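Local coordinates for protein beta-xylanase (Caldicellulosiruptor kristjanssonii, PDB 7NWN) that probably binds plant cell-wall polysaccharide through a calcium-binding family 9 carbohydrate-binding module of a multimodular, hyperthermostable xylanase-glucuronoyl esterase, at residues 35-38 against 39-42; 138-142 against 143-147; 191-194 against 195-198; 115-118 against 119-123. All blocks are in the same frame, centred on the assembly; numbering follows the deposited sequence.

Contact 1 (35-38 against 39-42); sequences EVDD and IWNN. With CA (calcium ion), chain R.
Asp-37 meets the indole of Trp-40 at its edge while holding calcium with the same oxygen. Its OD1 lies 2.3 Å from the metal ion and 3.4 Å from Trp-40 CD1, close to the ring plane, and the carboxylate stands almost upright against the indole at 82°. The backbone carbonyl of Glu-35 is a second ligand, with O 2.3 Å from the ion; a water, Val-31, Asp-33 and both carboxylate oxygens of Glu-147 complete the site. The indole belongs to the second shell: its NE1 donates to Glu-147 OE2, so it braces one ligand while its CD1 edge packs against another.

The chain is bent into place by two successive turns. Trp-40 N bonds to Asp-37 O at 2.9 Å, and Asn-41 N reaches Asp-38 O at the same length, each donor lying above the carbonyl plane. Val-36 packs beside the bend: with CG1 opposite the backbone N (chi1 -179°), that methyl comes 4.0 Å from Trp-40 CB, the two side chains crossing at about a right angle. On the surface, Asn-41 ND2 donates to a water 2.9 Å away that in turn donates to Val-36 O.

This calcium loop follows strand 22-25 and precedes strand 50-51. Trp-40 packs on Tyr-71 and Leu-73 of strand 69-77, and with Ile-39 on Met-64 of strand 58-66.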
# COMPACT_ATOMS: atom_id res chain seq x y z
N GLU A 35 -3.31 -5.37 13.52
CA GLU A 35 -2.98 -6.76 13.90
C GLU A 35 -3.13 -7.64 12.65
O GLU A 35 -3.95 -7.35 11.76
CB GLU A 35 -3.95 -7.26 15.00
CG GLU A 35 -3.92 -6.42 16.29
CD GLU A 35 -2.61 -6.53 17.10
OE1 GLU A 35 -1.89 -7.55 16.99
OE2 GLU A 35 -2.22 -5.52 17.74
N VAL A 36 -2.38 -8.74 12.61
CA VAL A 36 -2.30 -9.61 11.45
C VAL A 36 -3.40 -10.63 11.60
O VAL A 36 -3.25 -11.62 12.32
CB VAL A 36 -0.93 -10.32 11.36
CG1 VAL A 36 -0.85 -11.22 10.12
CG2 VAL A 36 0.23 -9.33 11.41
N ASP A 37 -4.51 -10.37 10.90
CA ASP A 37 -5.62 -11.32 10.81
C ASP A 37 -5.08 -12.68 10.35
O ASP A 37 -4.19 -12.72 9.49
CB ASP A 37 -6.59 -10.95 9.67
CG ASP A 37 -7.16 -9.54 9.79
OD1 ASP A 37 -6.37 -8.60 9.91
OD2 ASP A 37 -8.40 -9.39 9.77
N ASP A 38 -5.69 -13.76 10.87
CA ASP A 38 -5.46 -15.12 10.41
C ASP A 38 -5.48 -15.18 8.87
O ASP A 38 -4.58 -15.74 8.23
CB ASP A 38 -6.56 -16.03 11.02
CG ASP A 38 -6.70 -17.38 10.31
OD1 ASP A 38 -5.68 -18.02 10.11
OD2 ASP A 38 -7.86 -17.78 9.94
N ILE A 39 -6.44 -14.51 8.23
CA ILE A 39 -6.56 -14.62 6.77
C ILE A 39 -5.37 -14.01 6.01
O ILE A 39 -5.15 -14.42 4.86
CB ILE A 39 -7.87 -14.04 6.24
CG1 ILE A 39 -8.03 -12.53 6.48
CG2 ILE A 39 -9.08 -14.88 6.73
CD1 ILE A 39 -9.27 -11.96 5.76
N TRP A 40 -4.64 -13.06 6.62
CA TRP A 40 -3.48 -12.52 5.93
C TRP A 40 -2.41 -13.60 5.78
O TRP A 40 -1.61 -13.53 4.84
CB TRP A 40 -2.82 -11.33 6.68
CG TRP A 40 -3.49 -9.99 6.50
CD1 TRP A 40 -4.06 -9.28 7.51
CD2 TRP A 40 -3.60 -9.20 5.30
NE1 TRP A 40 -4.52 -8.08 7.04
CE2 TRP A 40 -4.24 -8.00 5.69
CE3 TRP A 40 -3.17 -9.36 3.97
CZ2 TRP A 40 -4.47 -6.96 4.79
CZ3 TRP A 40 -3.43 -8.35 3.06
CH2 TRP A 40 -4.08 -7.19 3.47
N ASN A 41 -2.35 -14.56 6.71
CA ASN A 41 -1.37 -15.65 6.63
C ASN A 41 -1.58 -16.56 5.41
O ASN A 41 -0.66 -17.28 5.04
CB ASN A 41 -1.23 -16.44 7.94
CG ASN A 41 -0.91 -15.52 9.10
OD1 ASN A 41 -0.10 -14.62 8.97
ND2 ASN A 41 -1.54 -15.71 10.25
N ASN A 42 -2.72 -16.48 4.73
CA ASN A 42 -3.01 -17.29 3.55
C ASN A 42 -2.56 -16.63 2.24
O ASN A 42 -2.81 -17.19 1.18
CB ASN A 42 -4.50 -17.65 3.42
CG ASN A 42 -4.64 -19.15 3.21
OD1 ASN A 42 -4.08 -19.90 3.99
ND2 ASN A 42 -5.26 -19.61 2.12
CA CA R . -6.00 -6.64 11.06
O HOH W 1 -1.66 -13.77 12.37
O HOH W 2 -3.39 -18.12 10.86
O HOH W 3 -6.97 -8.10 12.77

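Contact 2 (138-142 against 143-147); sequences KLLPD and GYRVE. With CA (calcium ion), chain R.
Lys-138 and Arg-145 form an antiparallel hydrogen-bonded pair, Leu-139 and Tyr-144 the non-hydrogen-bonded pair beside it, and Leu-140 and Gly-143 close the hairpin across a type II turn. Arg-145 N bonds to Lys-138 O at 2.9 Å, in the carbonyl plane, and Leu-140 N reaches Gly-143 O at 2.9 Å; each bond has a return partner. Pro-141 and Asp-142 form the corner of the turn, Asp-142 with a positive phi of 66°. Gly-143 has backbone angles at which a CB would jam against the carbonyl of Asp-142, which calls for glycine.

On the face shared by Lys-138, Leu-140 and Arg-145, two long chains run side by side. Lys-138 is extended throughout, whereas Arg-145 bends at chi3 (-63°), turning its guanidinium back over Leu-140. Leu-140 CD1 covers one face of that group, 3.8 Å from NH2, and Lys-138 CD packs 3.8 Å from NH1. The two cationic ends come within 4.6 Å, NZ to NH1, but each has an acidic mate: Glu-35 for Lys-138 and Glu-75 for Arg-145, which probably offsets the repulsion. On the other face Leu-139 CD2 touches Tyr-144 CB loosely, at 4.4 Å. Farther along, Glu-147 grips calcium with both oxygens, OE1 at 2.5 Å and OE2 at 2.4 Å.

Strand 133-140 lies at the margin of the four-stranded antiparallel sheet. Strand 143-151 runs between it and strand 69-77, and Tyr-144 leads across to Val-94 of strand 93-99 in the other sheet.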
# COMPACT_ATOMS: atom_id res chain seq x y z
N LYS A 138 1.04 -0.01 14.00
CA LYS A 138 1.46 -0.57 15.26
C LYS A 138 2.98 -0.46 15.29
O LYS A 138 3.63 -0.84 14.32
CB LYS A 138 1.05 -2.03 15.37
CG LYS A 138 1.36 -2.64 16.75
CD LYS A 138 0.88 -4.09 16.89
CE LYS A 138 1.04 -4.59 18.34
NZ LYS A 138 0.70 -6.01 18.36
N LEU A 139 3.52 -0.01 16.43
CA LEU A 139 4.96 -0.07 16.70
C LEU A 139 5.38 -1.49 17.04
O LEU A 139 4.79 -2.14 17.89
CB LEU A 139 5.27 0.87 17.87
CG LEU A 139 5.07 2.36 17.61
CD1 LEU A 139 5.76 3.18 18.70
CD2 LEU A 139 5.64 2.74 16.24
N LEU A 140 6.42 -1.97 16.34
CA LEU A 140 6.98 -3.29 16.57
C LEU A 140 8.42 -3.09 17.07
O LEU A 140 9.03 -2.07 16.80
CB LEU A 140 7.00 -4.11 15.27
CG LEU A 140 5.64 -4.30 14.56
CD1 LEU A 140 5.85 -5.19 13.31
CD2 LEU A 140 4.66 -5.01 15.50
N PRO A 141 9.01 -4.10 17.76
CA PRO A 141 10.45 -4.07 18.04
C PRO A 141 11.16 -3.91 16.68
O PRO A 141 10.93 -4.65 15.73
CB PRO A 141 10.69 -5.46 18.67
CG PRO A 141 9.35 -5.82 19.29
CD PRO A 141 8.35 -5.32 18.24
N ASP A 142 12.01 -2.90 16.54
CA ASP A 142 12.68 -2.72 15.24
C ASP A 142 11.80 -2.34 14.04
O ASP A 142 12.23 -2.51 12.91
CB ASP A 142 13.55 -3.92 14.89
CG ASP A 142 14.53 -4.26 16.01
OD1 ASP A 142 15.25 -3.32 16.51
OD2 ASP A 142 14.53 -5.43 16.42
N GLY A 143 10.59 -1.80 14.24
CA GLY A 143 9.91 -1.35 13.04
C GLY A 143 8.46 -0.97 13.32
O GLY A 143 8.11 -0.55 14.43
N TYR A 144 7.63 -1.18 12.29
CA TYR A 144 6.24 -0.77 12.46
C TYR A 144 5.45 -1.53 11.41
O TYR A 144 6.04 -2.09 10.48
CB TYR A 144 6.06 0.76 12.34
CG TYR A 144 6.44 1.40 11.02
CD1 TYR A 144 7.76 1.78 10.74
CD2 TYR A 144 5.46 1.71 10.05
CE1 TYR A 144 8.13 2.40 9.55
CE2 TYR A 144 5.82 2.36 8.87
CZ TYR A 144 7.15 2.69 8.61
OH TYR A 144 7.49 3.31 7.43
N ARG A 145 4.13 -1.54 11.59
CA ARG A 145 3.23 -2.19 10.66
C ARG A 145 2.18 -1.14 10.27
O ARG A 145 1.80 -0.35 11.14
CB ARG A 145 2.54 -3.35 11.39
CG ARG A 145 1.51 -4.07 10.54
CD ARG A 145 0.86 -5.23 11.29
NE ARG A 145 1.85 -6.26 11.63
CZ ARG A 145 2.00 -6.76 12.84
NH1 ARG A 145 1.19 -6.37 13.82
NH2 ARG A 145 2.98 -7.65 13.04
N VAL A 146 1.73 -1.18 9.00
CA VAL A 146 0.64 -0.35 8.50
C VAL A 146 -0.41 -1.33 8.00
O VAL A 146 -0.04 -2.30 7.35
CB VAL A 146 1.11 0.56 7.35
CG1 VAL A 146 -0.08 1.29 6.72
CG2 VAL A 146 2.17 1.56 7.89
N GLU A 147 -1.66 -1.11 8.39
CA GLU A 147 -2.76 -1.85 7.80
C GLU A 147 -3.75 -0.83 7.24
O GLU A 147 -4.19 0.02 7.99
CB GLU A 147 -3.42 -2.70 8.88
CG GLU A 147 -4.39 -3.75 8.28
CD GLU A 147 -4.84 -4.79 9.31
OE1 GLU A 147 -4.90 -4.44 10.52
OE2 GLU A 147 -5.08 -5.95 8.91
CA CA R . -6.00 -6.64 11.06
O HOH W 3 -6.97 -8.10 12.77

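Contact 3 (191-194 against 195-198); sequences WQNP and SLFG
Asn-193 and Ser-195 meet in a local turn where the loop after strand 177-182 tightens into a short 3-10 segment just before strand 198-202. One carbonyl oxygen, Asn-193 OD1, takes two bonds from Ser-195: the backbone N at 3.1 Å and the hydroxyl OG at 2.7 Å. Both donors come from the same face of the amide plane, the hydroxyl the less tilted of the two. Asn-193 reaches them because its CG is turned opposite the backbone N (chi1 -174°), while ND2 points onward to a water 3.0 Å away. The flank of this amide is covered by Leu-196, whose CG approaches ND2 to 3.6 Å as the two side chains cross at about a right angle.

The backbone makes two overlapping turns beneath: Leu-196 N bonds to Asn-193 O at 3.1 Å, and Phe-197 N to Pro-194 O at 2.9 Å. That second carbonyl also lies over one face of the Phe-197 ring, offset toward its rim. Pro-194 CA sits more centrally over the ring, in a CH-pi contact 3.7 Å from the centroid and 10° off the normal, and Tyr-108 touches both residues. Putting an alanine at Asn-193 would probably leave the N-H and hydroxyl of Ser-195 without their shared acceptor and take away the amide that packs on Leu-196 CG.

The bond from Ser-195 N to the Asn-193 side chain makes an Asx turn at the start of the 3-10 turns, which bring the chain into strand 198-202 of the beta-sandwich.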
# COMPACT_ATOMS: atom_id res chain seq x y z
N TRP A 191 5.14 9.50 -8.38
CA TRP A 191 4.31 10.58 -7.85
C TRP A 191 3.70 11.48 -8.94
O TRP A 191 2.81 12.29 -8.63
CB TRP A 191 5.07 11.41 -6.82
CG TRP A 191 6.17 12.24 -7.39
CD1 TRP A 191 7.43 11.83 -7.74
CD2 TRP A 191 6.10 13.65 -7.70
NE1 TRP A 191 8.14 12.89 -8.24
CE2 TRP A 191 7.37 14.03 -8.20
CE3 TRP A 191 5.10 14.62 -7.57
CZ2 TRP A 191 7.65 15.34 -8.59
CZ3 TRP A 191 5.38 15.92 -7.95
CH2 TRP A 191 6.64 16.27 -8.46
N GLN A 192 4.21 11.35 -10.18
CA GLN A 192 3.88 12.27 -11.27
C GLN A 192 3.27 11.52 -12.45
O GLN A 192 2.54 12.12 -13.22
CB GLN A 192 5.13 12.95 -11.86
CG GLN A 192 5.62 14.11 -11.05
CD GLN A 192 6.66 14.94 -11.76
OE1 GLN A 192 6.38 16.07 -12.11
NE2 GLN A 192 7.84 14.39 -12.00
N ASN A 193 3.57 10.23 -12.57
CA ASN A 193 3.36 9.46 -13.77
C ASN A 193 2.73 8.09 -13.46
O ASN A 193 3.42 7.11 -13.16
CB ASN A 193 4.68 9.34 -14.53
CG ASN A 193 4.55 8.67 -15.88
OD1 ASN A 193 3.50 8.19 -16.26
ND2 ASN A 193 5.66 8.57 -16.59
N PRO A 194 1.39 7.92 -13.59
CA PRO A 194 0.75 6.63 -13.31
C PRO A 194 1.19 5.45 -14.18
O PRO A 194 1.12 4.30 -13.73
CB PRO A 194 -0.73 6.96 -13.46
CG PRO A 194 -0.80 8.43 -13.13
CD PRO A 194 0.43 9.00 -13.83
N SER A 195 1.75 5.74 -15.36
CA SER A 195 2.18 4.70 -16.29
C SER A 195 3.39 3.97 -15.74
O SER A 195 3.76 2.92 -16.25
CB SER A 195 2.45 5.28 -17.68
OG SER A 195 3.71 5.95 -17.78
N LEU A 196 4.01 4.52 -14.70
CA LEU A 196 5.15 3.86 -14.10
C LEU A 196 4.72 2.82 -13.05
O LEU A 196 5.58 2.08 -12.54
CB LEU A 196 6.04 4.93 -13.44
CG LEU A 196 6.74 5.91 -14.37
CD1 LEU A 196 7.60 6.90 -13.58
CD2 LEU A 196 7.60 5.17 -15.38
N PHE A 197 3.41 2.80 -12.67
CA PHE A 197 2.94 1.87 -11.65
C PHE A 197 3.07 0.45 -12.20
O PHE A 197 3.05 0.29 -13.41
CB PHE A 197 1.45 2.06 -11.36
CG PHE A 197 1.09 3.39 -10.77
CD1 PHE A 197 2.09 4.30 -10.42
CD2 PHE A 197 -0.23 3.73 -10.53
CE1 PHE A 197 1.76 5.53 -9.88
CE2 PHE A 197 -0.55 4.95 -9.96
CZ PHE A 197 0.45 5.85 -9.65
N GLY A 198 3.18 -0.56 -11.33
CA GLY A 198 2.99 -1.94 -11.73
C GLY A 198 1.50 -2.27 -11.85
O GLY A 198 0.65 -1.36 -11.89
O HOH W 4 5.76 7.95 -19.54

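Contact 4 (115-118 against 119-123); sequences YRVN and YNNFK
Asn-118 and Phe-122 form the tight part of this hairpin end, the asparagine's side-chain oxygen reaching forward over the turn. OD1 accepts Phe-122 N at 2.9 Å in a fairly straight bond (160° at the hydrogen), the donor above the amide plane, and takes a second, weak bond from Asn-120 N; ND2 bonds to Gln-91 OE1. CG lies between the backbone N and carbonyl carbon (chi1 78°), which folds the amide over the turn. The backbone closes around it: Asn-121 N bonds to Asn-118 O at 2.8 Å and Asn-118 N to Phe-122 O at 3.0 Å. With Asn-121 in a left-handed conformation (phi 74°), this is a type I turn followed by a G1 beta bulge. Val-117 adds buried packing, CG2 lying 3.6 Å from Asn-121 CA.

The outer side is looser. Phe-122 is exposed, its CD2 4.0 Å from Asn-118 ND2 and its ring oblique to the amide; a water 3.0 Å from ND2 has only a weak link to Asn-120. Replacing Asn-118 by alanine would probably leave Phe-122 N without its acceptor and Gln-91 OE1 without its amide donor.

The turn joins strand 112-118 to strand 123-125. Val-117 packs on Val-94 of strand 93-99, and Tyr-119 and Asn-121 lean on strand 133-140 of the facing sheet, where Thr-135 takes part in hydrogen bonds with Asn-121 and Lys-123.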
# COMPACT_ATOMS: atom_id res chain seq x y z
N TYR A 115 -1.58 8.03 -1.65
CA TYR A 115 -1.80 8.20 -0.22
C TYR A 115 -0.49 7.87 0.50
O TYR A 115 0.35 7.16 -0.05
CB TYR A 115 -2.87 7.21 0.25
CG TYR A 115 -4.26 7.50 -0.27
CD1 TYR A 115 -4.85 8.74 -0.13
CD2 TYR A 115 -5.01 6.49 -0.87
CE1 TYR A 115 -6.14 8.98 -0.62
CE2 TYR A 115 -6.32 6.71 -1.31
CZ TYR A 115 -6.87 7.97 -1.22
OH TYR A 115 -8.16 8.18 -1.65
N ARG A 116 -0.37 8.37 1.73
CA ARG A 116 0.84 8.18 2.56
C ARG A 116 0.36 8.07 4.01
O ARG A 116 -0.60 8.74 4.37
CB ARG A 116 1.77 9.41 2.44
CG ARG A 116 3.11 9.32 3.19
CD ARG A 116 3.95 10.63 3.08
NE ARG A 116 4.35 10.87 1.67
CZ ARG A 116 3.72 11.69 0.82
NH1 ARG A 116 2.69 12.44 1.21
NH2 ARG A 116 4.12 11.74 -0.44
N VAL A 117 1.03 7.21 4.81
CA VAL A 117 0.75 7.16 6.24
C VAL A 117 2.10 6.90 6.92
O VAL A 117 2.90 6.09 6.43
CB VAL A 117 -0.30 6.07 6.60
CG1 VAL A 117 0.05 4.69 6.06
CG2 VAL A 117 -0.64 6.01 8.08
N ASN A 118 2.37 7.67 7.98
CA ASN A 118 3.61 7.47 8.74
C ASN A 118 3.40 6.44 9.87
O ASN A 118 2.28 6.00 10.11
CB ASN A 118 4.18 8.81 9.20
CG ASN A 118 3.49 9.44 10.40
OD1 ASN A 118 2.65 8.83 11.07
ND2 ASN A 118 3.88 10.66 10.73
N TYR A 119 4.48 6.12 10.62
CA TYR A 119 4.43 5.04 11.60
C TYR A 119 3.53 5.44 12.77
O TYR A 119 3.12 4.54 13.46
CB TYR A 119 5.84 4.65 12.09
CG TYR A 119 6.57 5.79 12.75
CD1 TYR A 119 7.27 6.72 11.99
CD2 TYR A 119 6.43 6.03 14.11
CE1 TYR A 119 7.90 7.81 12.58
CE2 TYR A 119 7.08 7.11 14.72
CZ TYR A 119 7.80 8.01 13.95
OH TYR A 119 8.39 9.12 14.53
N ASN A 120 3.22 6.75 12.97
CA ASN A 120 2.28 7.22 14.00
C ASN A 120 0.84 7.30 13.47
O ASN A 120 -0.04 7.88 14.14
CB ASN A 120 2.66 8.59 14.58
CG ASN A 120 3.86 8.46 15.48
OD1 ASN A 120 4.02 7.43 16.14
ND2 ASN A 120 4.74 9.44 15.43
N ASN A 121 0.64 6.77 12.26
CA ASN A 121 -0.69 6.70 11.64
C ASN A 121 -1.21 8.04 11.13
O ASN A 121 -2.43 8.18 10.89
CB ASN A 121 -1.76 6.13 12.58
CG ASN A 121 -2.89 5.50 11.76
OD1 ASN A 121 -2.62 4.87 10.74
ND2 ASN A 121 -4.12 5.63 12.24
N PHE A 122 -0.28 9.00 10.91
CA PHE A 122 -0.62 10.30 10.33
C PHE A 122 -0.70 10.13 8.81
O PHE A 122 0.27 9.75 8.16
CB PHE A 122 0.44 11.35 10.71
CG PHE A 122 0.25 12.68 10.01
CD1 PHE A 122 -0.85 13.48 10.29
CD2 PHE A 122 1.16 13.13 9.06
CE1 PHE A 122 -1.06 14.69 9.63
CE2 PHE A 122 0.98 14.35 8.42
CZ PHE A 122 -0.15 15.12 8.70
N LYS A 123 -1.87 10.43 8.26
CA LYS A 123 -2.12 10.22 6.84
C LYS A 123 -2.08 11.54 6.06
O LYS A 123 -2.60 12.55 6.51
CB LYS A 123 -3.55 9.70 6.67
CG LYS A 123 -3.79 8.28 7.16
CD LYS A 123 -5.30 8.10 7.44
CE LYS A 123 -5.74 8.60 8.80
NZ LYS A 123 -5.17 7.81 9.94
O HOH W 5 3.51 11.88 13.42

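From the N terminus the contacts follow in the order 1, 4, 2, 3, each a local turn complete before the next begins, so none encloses or crosses another. Contact 1 bends a surface loop around calcium, and contact 2, a hairpin of the four-stranded sheet, supplies a ligand of the same ion, so the two share one metal site. Contact 4 closes a hairpin of the other sheet, between strands 112-118 and 123-125, and meets contact 2 across the sandwich, Val-117 on Val-146 and Tyr-119 on Tyr-144 and Leu-139. Contact 3 turns the chain into strand 198-202 and lies across the chain's centre from contacts 1 and 2, its nearest atoms about 17 Å from either.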